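Local atomic coordinates of nucleoprotein (Schmallenberg virus, PDB entry 3ZL9), a protein that encapsidates the viral RNA genome, shielding it from nucleases and forming the helical nucleocapsid that serves as template for transcription and replication. Residues E129-T134 with L212-S217. Residues are numbered along the deposited sequence; the frame is centred on the assembly and turned at random.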
loop_
_atom_site.group_PDB
_atom_site.type_symbol
_atom_site.label_atom_id
_atom_site.label_comp_id
_atom_site.label_asym_id
_atom_site.label_seq_id
_atom_site.Cartn_x
_atom_site.Cartn_y
_atom_site.Cartn_z
ATOM N N GLU C 129 -22.961 -2.595 20.518
ATOM C CA GLU C 129 -24.017 -2.042 19.684
ATOM C C GLU C 129 -23.698 -2.293 18.196
ATOM O O GLU C 129 -24.581 -2.667 17.431
ATOM C CB GLU C 129 -24.258 -0.554 19.995
ATOM C CG GLU C 129 -24.690 -0.221 21.434
ATOM C CD GLU C 129 -26.086 -0.709 21.832
ATOM O OE1 GLU C 129 -27.002 -0.836 20.986
ATOM O OE2 GLU C 129 -26.287 -0.989 23.040
ATOM N N VAL C 130 -22.442 -2.115 17.793
ATOM C CA VAL C 130 -22.015 -2.378 16.410
ATOM C C VAL C 130 -22.432 -3.763 15.930
ATOM O O VAL C 130 -22.832 -3.932 14.779
ATOM C CB VAL C 130 -20.476 -2.217 16.257
ATOM C CG1 VAL C 130 -19.957 -2.879 14.981
ATOM C CG2 VAL C 130 -20.087 -0.748 16.255
ATOM N N LYS C 131 -22.338 -4.752 16.809
ATOM C CA LYS C 131 -22.703 -6.137 16.476
ATOM C C LYS C 131 -24.139 -6.482 16.845
ATOM O O LYS C 131 -24.510 -7.649 16.876
ATOM C CB LYS C 131 -21.766 -7.099 17.196
ATOM C CG LYS C 131 -20.292 -6.874 16.908
ATOM C CD LYS C 131 -19.983 -6.831 15.421
ATOM C CE LYS C 131 -18.490 -6.677 15.190
ATOM N NZ LYS C 131 -18.152 -6.138 13.828
ATOM N N GLY C 132 -24.935 -5.471 17.170
ATOM C CA GLY C 132 -26.351 -5.673 17.471
ATOM C C GLY C 132 -26.659 -6.391 18.778
ATOM O O GLY C 132 -27.690 -7.035 18.893
ATOM N N CYS C 133 -25.779 -6.237 19.764
ATOM C CA CYS C 133 -25.974 -6.776 21.108
ATOM C C CYS C 133 -26.442 -5.658 22.007
ATOM O O CYS C 133 -25.983 -4.513 21.880
ATOM C CB CYS C 133 -24.647 -7.333 21.651
ATOM S SG CYS C 133 -24.760 -8.090 23.284
ATOM N N THR C 134 -27.334 -5.982 22.933
ATOM C CA THR C 134 -27.933 -4.986 23.831
ATOM C C THR C 134 -28.109 -5.569 25.234
ATOM O O THR C 134 -27.921 -6.756 25.453
ATOM C CB THR C 134 -29.325 -4.533 23.320
ATOM O OG1 THR C 134 -30.247 -5.626 23.402
ATOM C CG2 THR C 134 -29.260 -3.992 21.888
ATOM N N LEU C 212 -26.268 -13.133 17.336
ATOM C CA LEU C 212 -26.391 -11.692 17.277
ATOM C C LEU C 212 -26.257 -11.266 15.834
ATOM O O LEU C 212 -25.412 -11.781 15.126
ATOM C CB LEU C 212 -25.290 -11.019 18.086
ATOM C CG LEU C 212 -25.230 -11.329 19.574
ATOM C CD1 LEU C 212 -23.853 -10.921 20.095
ATOM C CD2 LEU C 212 -26.347 -10.632 20.340
ATOM N N ALA C 213 -27.124 -10.354 15.409
ATOM C CA ALA C 213 -26.992 -9.697 14.123
ATOM C C ALA C 213 -25.588 -9.128 14.013
ATOM O O ALA C 213 -25.356 -7.959 14.315
ATOM C CB ALA C 213 -28.024 -8.580 14.005
ATOM N N TRP C 214 -24.648 -9.963 13.624
ATOM C CA TRP C 214 -23.258 -9.558 13.574
ATOM C C TRP C 214 -23.072 -8.728 12.357
ATOM O O TRP C 214 -22.591 -9.203 11.317
ATOM C CB TRP C 214 -22.361 -10.770 13.466
ATOM C CG TRP C 214 -20.979 -10.478 13.813
ATOM C CD1 TRP C 214 -20.012 -9.947 12.999
ATOM C CD2 TRP C 214 -20.364 -10.706 15.081
ATOM N NE1 TRP C 214 -18.831 -9.840 13.691
ATOM C CE2 TRP C 214 -19.023 -10.307 14.968
ATOM C CE3 TRP C 214 -20.817 -11.234 16.295
ATOM C CZ2 TRP C 214 -18.132 -10.400 16.031
ATOM C CZ3 TRP C 214 -19.933 -11.316 17.347
ATOM C CH2 TRP C 214 -18.607 -10.899 17.211
ATOM N N ALA C 215 -23.456 -7.471 12.449
ATOM C CA ALA C 215 -23.539 -6.736 11.223
ATOM C C ALA C 215 -22.112 -6.397 10.841
ATOM O O ALA C 215 -21.228 -6.215 11.690
ATOM C CB ALA C 215 -24.406 -5.496 11.325
ATOM N N LYS C 216 -21.895 -6.457 9.540
ATOM C CA LYS C 216 -20.707 -5.902 8.892
ATOM C C LYS C 216 -20.660 -4.377 9.163
ATOM O O LYS C 216 -21.542 -3.651 8.736
ATOM C CB LYS C 216 -20.795 -6.226 7.367
ATOM C CG LYS C 216 -19.511 -6.476 6.617
ATOM C CD LYS C 216 -18.662 -7.613 7.176
ATOM C CE LYS C 216 -17.645 -7.134 8.202
ATOM N NZ LYS C 216 -16.832 -8.253 8.759
ATOM N N SER C 217 -19.637 -3.884 9.865
ATOM C CA SER C 217 -19.670 -2.508 10.389
ATOM C C SER C 217 -19.847 -1.442 9.293
ATOM O O SER C 217 -19.032 -1.341 8.381
ATOM C CB SER C 217 -18.407 -2.198 11.199
ATOM O OG SER C 217 -18.652 -1.145 12.121
#
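The CA atoms of Lys131 and Trp214, 4.5 Å apart, are the nearest CA pair between the two segments, where the chain leaving helix 126-130 meets the loop 212-217 without a hydrogen bond between the two. The helix closes in a Schellman motif with Gly132, at positive phi, as its C-prime residue; Gly132 N bonds to Glu129 O and Cys133 N to the carbonyl one residue earlier in the helix. Trp214 is the centre of an inverse gamma turn. The aliphatic chain of Lys131 lies over one face of the indole: CD stands 3.7 Å from the centroid of the five-membered ring, 13° off its normal, a CH-pi contact. CE continues beyond it to lie near the NE1-CE2 bond, 3.5 Å from Trp214 NE1. CG of the lysine lies beside the backbone N and the chain bends at chi2 (-52°), which lays CD and CE over the ring, while the extended outer part carries the ammonium past it. Asp171 ties the two side chains together, its OD2 in a salt bridge with Lys131 NZ and its OD1 accepting a hydrogen bond from Trp214 NE1; it probably also eases the like charges of Lys131 and Lys216. At one end of the contact, Leu212 CD2 packs against Cys133 CB at 3.9 Å. At the other, Val130 CG1 lies 3.6 Å from Ser217 OG. The indole also meets His166, their planes about 40° apart, and comes near Arg167, an RNA-binding residue of helix 159-169, whereas Cys133 and Leu212 both touch Met141 of helix 139-144. Ser217 O accepts a hydrogen bond from Lys179 of a second subunit. The contact thus joins the C-terminal end of helix 126-130 to the linker that runs from helix 199-209 to helix 221-228.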